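PDB 4MO9: periplasmic binding protein from Veillonella parvula, which probably binds an iron-siderophore or related solute in the periplasm and delivers it to an ABC-type importer, as other TroA-like binding proteins do. Local coordinates for residues Lys179-Arg184 with Phe322-Phe327; Thr229-Asp234 with Tyr329-Phe334. All coordinates share one frame; numbering follows the deposited sequence.

Contact 1. Residues Lys179-Arg184 with Phe322-Phe327; sequences KFYTNR and FDAAVF
Y181 of helix 171-194 and D323 of 322-327 make the polar link of this contact, and the case illustrates how the hydroxyl of one buried tyrosine can tie two segments distant in sequence. The phenol donates from OH to D323 OD1 over 2.6 Å, and D323 OD1 accepts with its syn lone pair. OD1 lies in the plane of the Y181 ring, at its edge, while the carboxylate is turned 44° from that plane. In Y181, chi1 of -175° sets CG anti to the backbone N, and the ring beyond it ends with OH at the carboxylate. The other oxygen, D323 OD2, lies near E152 OE1 and has a weak bond from E320 N, so a shared or retained proton between the two acids is plausible.

Apolar packing accompanies the bond. The methyl A324 CB touches the ring at Y181 CD1 at 3.7 Å and meets R184 CB at 4.1 Å. The hydroxyl also has an aromatic neighbour: Y181 OH lies oblique to the F327 ring, 3.5 Å from F327 CE1.

A third interaction is internal to 179-184. R184 NH1 donates to F180 O at 3.1 Å, the acceptor close to the guanidinium plane and the N-H...O angle 155°; the same NH1 lies over one face of the F180 ring, towards its rim.

H157 of helix 154-168 stacks its ring on Y181, and F180 packs against T347, E350 and K354 of helix 344-355. On the long helix 171-194, of the kind that links the two lobes in TroA-like proteins, residues 179-184 are thus flanked by helices 154-168 and 344-355, while helix 224-230 packs on the F327 side through L227 and M230.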
ATOM      1  N   LYS A 179      -4.886   7.713  15.159  1.00 30.42           N
ATOM      2  CA  LYS A 179      -4.896   6.901  16.373  1.00 31.10           C
ATOM      3  C   LYS A 179      -5.218   5.451  16.048  1.00 29.03           C
ATOM      4  O   LYS A 179      -4.646   4.533  16.645  1.00 30.39           O
ATOM      5  CB  LYS A 179      -5.872   7.471  17.409  1.00 30.48           C
ATOM      6  CG  LYS A 179      -5.379   8.769  18.049  1.00 33.95           C
ATOM      7  CD  LYS A 179      -6.419   9.327  18.998  1.00 41.09           C
ATOM      8  CE  LYS A 179      -5.939  10.639  19.621  1.00 45.55           C
ATOM      9  NZ  LYS A 179      -6.952  11.152  20.575  1.00 51.64           N
ATOM     10  N   PHE A 180      -6.133   5.235  15.105  1.00 27.10           N
ATOM     11  CA  PHE A 180      -6.439   3.873  14.646  1.00 28.69           C
ATOM     12  C   PHE A 180      -5.166   3.198  14.157  1.00 30.12           C
ATOM     13  O   PHE A 180      -4.889   2.029  14.477  1.00 29.47           O
ATOM     14  CB  PHE A 180      -7.458   3.925  13.498  1.00 28.92           C
ATOM     15  CG  PHE A 180      -7.788   2.578  12.903  1.00 31.83           C
ATOM     16  CD1 PHE A 180      -8.938   1.896  13.300  1.00 35.14           C
ATOM     17  CD2 PHE A 180      -6.967   2.003  11.939  1.00 30.12           C
ATOM     18  CE1 PHE A 180      -9.257   0.647  12.745  1.00 36.15           C
ATOM     19  CE2 PHE A 180      -7.283   0.755  11.380  1.00 34.62           C
ATOM     20  CZ  PHE A 180      -8.428   0.080  11.790  1.00 34.98           C
ATOM     21  N   TYR A 181      -4.410   3.927  13.342  1.00 28.09           N
ATOM     22  CA  TYR A 181      -3.176   3.413  12.759  1.00 26.87           C
ATOM     23  C   TYR A 181      -2.130   3.195  13.845  1.00 27.79           C
ATOM     24  O   TYR A 181      -1.455   2.141  13.884  1.00 26.01           O
ATOM     25  CB  TYR A 181      -2.615   4.402  11.730  1.00 26.31           C
ATOM     26  CG  TYR A 181      -1.397   3.870  11.011  1.00 29.24           C
ATOM     27  CD1 TYR A 181      -1.532   3.091   9.862  1.00 28.32           C
ATOM     28  CD2 TYR A 181      -0.114   4.127  11.485  1.00 27.66           C
ATOM     29  CE1 TYR A 181      -0.418   2.585   9.202  1.00 25.67           C
ATOM     30  CE2 TYR A 181       1.008   3.634  10.830  1.00 26.28           C
ATOM     31  CZ  TYR A 181       0.849   2.863   9.691  1.00 28.15           C
ATOM     32  OH  TYR A 181       1.963   2.356   9.042  1.00 29.00           O
ATOM     33  N   THR A 182      -1.992   4.202  14.706  1.00 24.65           N
ATOM     34  CA  THR A 182      -0.985   4.206  15.762  1.00 24.02           C
ATOM     35  C   THR A 182      -1.228   3.112  16.799  1.00 24.02           C
ATOM     36  O   THR A 182      -0.256   2.452  17.215  1.00 29.53           O
ATOM     37  CB  THR A 182      -0.909   5.593  16.465  1.00 26.98           C
ATOM     38  OG1 THR A 182      -0.637   6.601  15.484  1.00 28.86           O
ATOM     39  CG2 THR A 182       0.201   5.624  17.527  1.00 24.34           C
ATOM     40  N   ASN A 183      -2.482   2.929  17.244  1.00 25.43           N
ATOM     41  CA  ASN A 183      -2.803   1.866  18.206  1.00 29.68           C
ATOM     42  C   ASN A 183      -2.199   0.548  17.724  1.00 27.96           C
ATOM     43  O   ASN A 183      -1.606  -0.206  18.496  1.00 27.55           O
ATOM     44  CB  ASN A 183      -4.325   1.633  18.364  1.00 33.84           C
ATOM     45  CG  ASN A 183      -5.083   2.837  18.920  1.00 42.50           C
ATOM     46  OD1 ASN A 183      -4.503   3.752  19.521  1.00 44.80           O
ATOM     47  ND2 ASN A 183      -6.408   2.838  18.716  1.00 40.39           N
ATOM     48  N   ARG A 184      -2.360   0.276  16.436  1.00 24.23           N
ATOM     49  CA  ARG A 184      -2.062  -1.059  15.902  1.00 26.58           C
ATOM     50  C   ARG A 184      -0.592  -1.261  15.575  1.00 28.40           C
ATOM     51  O   ARG A 184      -0.005  -2.299  15.911  1.00 27.83           O
ATOM     52  CB  ARG A 184      -2.937  -1.336  14.680  1.00 27.27           C
ATOM     53  CG  ARG A 184      -4.397  -1.505  15.069  1.00 30.12           C
ATOM     54  CD  ARG A 184      -5.326  -1.427  13.888  1.00 33.88           C
ATOM     55  NE  ARG A 184      -6.665  -1.859  14.288  1.00 39.47           N
ATOM     56  CZ  ARG A 184      -7.517  -1.096  14.967  1.00 42.89           C
ATOM     57  NH1 ARG A 184      -7.178   0.142  15.302  1.00 40.57           N
ATOM     58  NH2 ARG A 184      -8.710  -1.569  15.302  1.00 46.32           N
ATOM     59  N   PHE A 322      -3.996   2.494   5.279  1.00 28.28           N
ATOM     60  CA  PHE A 322      -4.534   1.324   5.963  1.00 30.05           C
ATOM     61  C   PHE A 322      -3.508   0.189   6.173  1.00 30.68           C
ATOM     62  O   PHE A 322      -3.897  -0.942   6.499  1.00 30.94           O
ATOM     63  CB  PHE A 322      -5.797   0.785   5.243  1.00 31.62           C
ATOM     64  CG  PHE A 322      -5.634   0.606   3.744  1.00 33.14           C
ATOM     65  CD1 PHE A 322      -4.460   0.079   3.203  1.00 33.20           C
ATOM     66  CD2 PHE A 322      -6.671   0.950   2.872  1.00 35.10           C
ATOM     67  CE1 PHE A 322      -4.311  -0.084   1.825  1.00 32.66           C
ATOM     68  CE2 PHE A 322      -6.533   0.786   1.492  1.00 33.39           C
ATOM     69  CZ  PHE A 322      -5.348   0.271   0.968  1.00 35.87           C
ATOM     70  N   ASP A 323      -2.214   0.475   5.995  1.00 31.55           N
ATOM     71  CA  ASP A 323      -1.210  -0.602   6.014  1.00 30.97           C
ATOM     72  C   ASP A 323      -0.878  -1.163   7.399  1.00 32.78           C
ATOM     73  O   ASP A 323      -0.062  -2.080   7.513  1.00 29.65           O
ATOM     74  CB  ASP A 323       0.063  -0.275   5.186  1.00 24.73           C
ATOM     75  CG  ASP A 323       1.026   0.693   5.876  1.00 28.36           C
ATOM     76  OD1 ASP A 323       0.936   0.964   7.104  1.00 27.66           O
ATOM     77  OD2 ASP A 323       1.909   1.216   5.154  1.00 29.46           O
ATOM     78  N   ALA A 324      -1.519  -0.628   8.439  1.00 30.60           N
ATOM     79  CA  ALA A 324      -1.374  -1.199   9.780  1.00 30.07           C
ATOM     80  C   ALA A 324      -1.746  -2.676   9.754  1.00 29.85           C
ATOM     81  O   ALA A 324      -1.194  -3.482  10.510  1.00 27.93           O
ATOM     82  CB  ALA A 324      -2.255  -0.460  10.777  1.00 29.03           C
ATOM     83  N   ALA A 325      -2.692  -3.025   8.885  1.00 28.64           N
ATOM     84  CA  ALA A 325      -3.093  -4.424   8.728  1.00 29.85           C
ATOM     85  C   ALA A 325      -1.942  -5.298   8.229  1.00 28.93           C
ATOM     86  O   ALA A 325      -1.885  -6.500   8.536  1.00 28.63           O
ATOM     87  CB  ALA A 325      -4.286  -4.537   7.793  1.00 29.42           C
ATOM     88  N   VAL A 326      -1.043  -4.716   7.442  1.00 28.00           N
ATOM     89  CA  VAL A 326       0.100  -5.476   6.930  1.00 28.38           C
ATOM     90  C   VAL A 326       1.105  -5.719   8.051  1.00 29.02           C
ATOM     91  O   VAL A 326       1.656  -6.817   8.176  1.00 28.01           O
ATOM     92  CB  VAL A 326       0.801  -4.743   5.782  1.00 29.87           C
ATOM     93  CG1 VAL A 326       2.010  -5.532   5.313  1.00 27.88           C
ATOM     94  CG2 VAL A 326      -0.163  -4.537   4.622  1.00 29.21           C
ATOM     95  N   PHE A 327       1.346  -4.692   8.861  1.00 25.31           N
ATOM     96  CA  PHE A 327       2.221  -4.834  10.031  1.00 26.96           C
ATOM     97  C   PHE A 327       1.709  -5.970  10.914  1.00 28.32           C
ATOM     98  O   PHE A 327       2.482  -6.822  11.358  1.00 28.59           O
ATOM     99  CB  PHE A 327       2.271  -3.523  10.846  1.00 25.86           C
ATOM    100  CG  PHE A 327       3.243  -2.494  10.318  1.00 27.63           C
ATOM    101  CD1 PHE A 327       2.859  -1.603   9.322  1.00 27.79           C
ATOM    102  CD2 PHE A 327       4.524  -2.383  10.853  1.00 30.31           C
ATOM    103  CE1 PHE A 327       3.740  -0.629   8.847  1.00 29.15           C
ATOM    104  CE2 PHE A 327       5.427  -1.402  10.383  1.00 31.94           C
ATOM    105  CZ  PHE A 327       5.025  -0.519   9.380  1.00 29.67           C
TER

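Contact 2. Residues Thr229-Asp234 with Tyr329-Phe334; sequences TMAGAD and YLAKTF
F334, at the last turn of helix 324-334, meets A231 and A233 from the loop that follows helix 224-230. The F334 CB bond already points toward the loop, and chi1 of -55° sets CG anti to the carbonyl carbon. CG is 4.0 Å from A233 CB. On one flank, CD2 has A231 O at 3.6 Å, in the plane of the ring at its edge, and CE2 approaches A233 CB to 3.4 Å. CD1 and CE1 also lie under A233 CB, at 4.2 and 4.0 Å, while A231 CB meets the ring at CE2 and CD2. Further out, CZ is 3.6 Å from the methyl of A233, which therefore sits over the face: a CH-pi contact, with A233 CB 3.5 Å from the ring centroid and 18° off the normal. The opposite face is backed by L330 O of the preceding turn.

Alongside, A231 CB packs against the helix, resting on L330 CB at 3.7 Å and reaching A331, where the two backbones come closest. G232, with positive phi, closes helix 224-230 by a Schellman motif, which swings A233 round onto the ring; G232 O is bonded by Y335 OH. V202 and I259 of strands 201-206 and 259-263 also touch F334. An alanine in place of F334 would probably leave A233 CB without its aromatic platform and open a gap between the loop and the helix.

Chemically, the two segments are joined by methyls set against one ring and the aliphatic side chains of L330 and A331, and fit rather than polar pairing decides the match. The one polar cost is A231 O, which is buried without a partner in the model; the polarised C-H rim of the ring, at CD2, may ease that cost.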
ATOM      1  N   THR A 229      11.292  -7.337   8.018  1.00 32.31           N
ATOM      2  CA  THR A 229      12.339  -7.100   9.010  1.00 34.79           C
ATOM      3  C   THR A 229      11.812  -6.392  10.268  1.00 33.92           C
ATOM      4  O   THR A 229      12.136  -6.786  11.392  1.00 32.68           O
ATOM      5  CB  THR A 229      13.491  -6.294   8.394  1.00 37.92           C
ATOM      6  OG1 THR A 229      14.095  -7.077   7.354  1.00 37.53           O
ATOM      7  CG2 THR A 229      14.538  -5.954   9.448  1.00 39.20           C
HETATM    8  N   MSE A 230      10.991  -5.361  10.084  1.00 31.54           N
HETATM    9  CA  MSE A 230      10.430  -4.636  11.222  1.00 31.88           C
HETATM   10  C   MSE A 230       9.505  -5.511  12.059  1.00 33.43           C
HETATM   11  O   MSE A 230       9.347  -5.287  13.264  1.00 32.76           O
HETATM   12  CB  MSE A 230       9.660  -3.399  10.747  1.00 30.70           C
HETATM   13  CG  MSE A 230      10.503  -2.428   9.946  1.00 35.96           C
HETATM   14 SE   MSE A 230       9.509  -0.762   9.588  0.71 52.62          SE
HETATM   15  CE  MSE A 230       9.013  -0.397  11.435  1.00 35.92           C
ATOM     16  N   ALA A 231       8.881  -6.490  11.403  1.00 30.13           N
ATOM     17  CA  ALA A 231       7.958  -7.405  12.057  1.00 31.10           C
ATOM     18  C   ALA A 231       8.694  -8.619  12.620  1.00 33.15           C
ATOM     19  O   ALA A 231       8.060  -9.579  13.056  1.00 35.46           O
ATOM     20  CB  ALA A 231       6.879  -7.859  11.076  1.00 29.21           C
ATOM     21  N   GLY A 232      10.026  -8.595  12.597  1.00 33.04           N
ATOM     22  CA  GLY A 232      10.804  -9.583  13.326  1.00 32.01           C
ATOM     23  C   GLY A 232      11.199 -10.827  12.548  1.00 35.62           C
ATOM     24  O   GLY A 232      11.469 -11.874  13.153  1.00 36.87           O
ATOM     25  N   ALA A 233      11.251 -10.730  11.220  1.00 34.04           N
ATOM     26  CA  ALA A 233      11.689 -11.873  10.410  1.00 37.40           C
ATOM     27  C   ALA A 233      13.124 -11.733   9.894  1.00 38.09           C
ATOM     28  O   ALA A 233      13.661 -10.618   9.792  1.00 38.56           O
ATOM     29  CB  ALA A 233      10.741 -12.102   9.254  1.00 36.87           C
ATOM     30  N   ASP A 234      13.735 -12.869   9.572  1.00 38.87           N
ATOM     31  CA  ASP A 234      15.027 -12.892   8.894  1.00 41.65           C
ATOM     32  C   ASP A 234      14.794 -13.092   7.392  1.00 41.04           C
ATOM     33  O   ASP A 234      14.517 -14.209   6.944  1.00 40.45           O
ATOM     34  CB  ASP A 234      15.897 -14.027   9.449  1.00 45.15           C
ATOM     35  CG  ASP A 234      17.316 -14.001   8.910  1.00 51.64           C
ATOM     36  OD1 ASP A 234      17.605 -13.181   8.012  1.00 51.84           O
ATOM     37  OD2 ASP A 234      18.151 -14.812   9.377  1.00 55.18           O
ATOM     38  N   TYR A 329      -0.379  -8.486  10.022  1.00 30.79           N
ATOM     39  CA  TYR A 329      -0.329  -9.777   9.313  1.00 31.62           C
ATOM     40  C   TYR A 329       1.063 -10.386   9.338  1.00 30.26           C
ATOM     41  O   TYR A 329       1.220 -11.592   9.535  1.00 31.34           O
ATOM     42  CB  TYR A 329      -0.778  -9.612   7.861  1.00 28.72           C
ATOM     43  CG  TYR A 329      -0.889 -10.931   7.130  1.00 29.82           C
ATOM     44  CD1 TYR A 329       0.008 -11.282   6.127  1.00 30.15           C
ATOM     45  CD2 TYR A 329      -1.894 -11.833   7.455  1.00 31.29           C
ATOM     46  CE1 TYR A 329      -0.104 -12.500   5.457  1.00 30.16           C
ATOM     47  CE2 TYR A 329      -2.014 -13.054   6.794  1.00 33.78           C
ATOM     48  CZ  TYR A 329      -1.117 -13.381   5.800  1.00 33.09           C
ATOM     49  OH  TYR A 329      -1.245 -14.597   5.149  1.00 33.52           O
ATOM     50  N   LEU A 330       2.084  -9.560   9.132  1.00 30.84           N
ATOM     51  CA  LEU A 330       3.448 -10.082   9.109  1.00 29.65           C
ATOM     52  C   LEU A 330       3.856 -10.570  10.497  1.00 30.99           C
ATOM     53  O   LEU A 330       4.390 -11.664  10.636  1.00 31.30           O
ATOM     54  CB  LEU A 330       4.430  -9.025   8.603  1.00 27.10           C
ATOM     55  CG  LEU A 330       4.344  -8.670   7.121  1.00 27.97           C
ATOM     56  CD1 LEU A 330       5.166  -7.415   6.847  1.00 29.67           C
ATOM     57  CD2 LEU A 330       4.832  -9.836   6.260  1.00 32.90           C
ATOM     58  N   ALA A 331       3.587  -9.770  11.525  1.00 31.30           N
ATOM     59  CA  ALA A 331       3.979 -10.135  12.893  1.00 32.17           C
ATOM     60  C   ALA A 331       3.236 -11.365  13.401  1.00 32.00           C
ATOM     61  O   ALA A 331       3.823 -12.252  14.050  1.00 35.30           O
ATOM     62  CB  ALA A 331       3.761  -8.958  13.832  1.00 28.09           C
ATOM     63  N   LYS A 332       1.941 -11.425  13.107  1.00 30.35           N
ATOM     64  CA  LYS A 332       1.122 -12.581  13.482  1.00 34.62           C
ATOM     65  C   LYS A 332       1.530 -13.845  12.714  1.00 35.16           C
ATOM     66  O   LYS A 332       1.444 -14.961  13.248  1.00 33.56           O
ATOM     67  CB  LYS A 332      -0.368 -12.265  13.276  1.00 38.19           C
ATOM     68  CG  LYS A 332      -1.347 -13.378  13.643  1.00 39.13           C
ATOM     69  CD  LYS A 332      -2.786 -12.891  13.410  1.00 38.01           C
ATOM     70  CE  LYS A 332      -3.837 -13.871  13.911  1.00 37.83           C
ATOM     71  NZ  LYS A 332      -4.010 -13.853  15.392  1.00 37.36           N
ATOM     72  N   THR A 333       1.991 -13.680  11.473  1.00 33.09           N
ATOM     73  CA  THR A 333       2.426 -14.833  10.664  1.00 33.65           C
ATOM     74  C   THR A 333       3.740 -15.384  11.209  1.00 34.78           C
ATOM     75  O   THR A 333       3.911 -16.602  11.365  1.00 34.92           O
ATOM     76  CB  THR A 333       2.612 -14.430   9.185  1.00 33.44           C
ATOM     77  OG1 THR A 333       1.338 -14.073   8.626  1.00 33.86           O
ATOM     78  CG2 THR A 333       3.231 -15.567   8.360  1.00 33.94           C
ATOM     79  N   PHE A 334       4.665 -14.474  11.508  1.00 34.22           N
ATOM     80  CA  PHE A 334       5.966 -14.853  12.045  1.00 35.68           C
ATOM     81  C   PHE A 334       5.886 -15.351  13.488  1.00 39.55           C
ATOM     82  O   PHE A 334       6.631 -16.248  13.866  1.00 30.81           O
ATOM     83  CB  PHE A 334       6.951 -13.684  11.948  1.00 31.98           C
ATOM     84  CG  PHE A 334       7.104 -13.136  10.552  1.00 33.62           C
ATOM     85  CD1 PHE A 334       6.993 -13.973   9.456  1.00 34.44           C
ATOM     86  CD2 PHE A 334       7.346 -11.777  10.337  1.00 34.44           C
ATOM     87  CE1 PHE A 334       7.120 -13.479   8.167  1.00 36.84           C
ATOM     88  CE2 PHE A 334       7.473 -11.276   9.047  1.00 33.89           C
ATOM     89  CZ  PHE A 334       7.361 -12.139   7.957  1.00 35.18           C
TER

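Overall arrangement
Both contacts draw on helix 324-334, contact 1 at its start and contact 2 at its end, with centres 14 Å apart. They meet where F327 CE2 lies 3.9 Å from M230 CE, a selenomethionine methyl. Helix 171-194 is a partner in contact 1, supplying Y181, and touches contact 2 through V188 and L189, which pack on A331 and M230. Along the chain the segments alternate, and both contacts converge on helix 324-334. The pocket holding trimethylamine oxide is lined by W45, A48, S73 and R78, and neither contact contributes a residue to it.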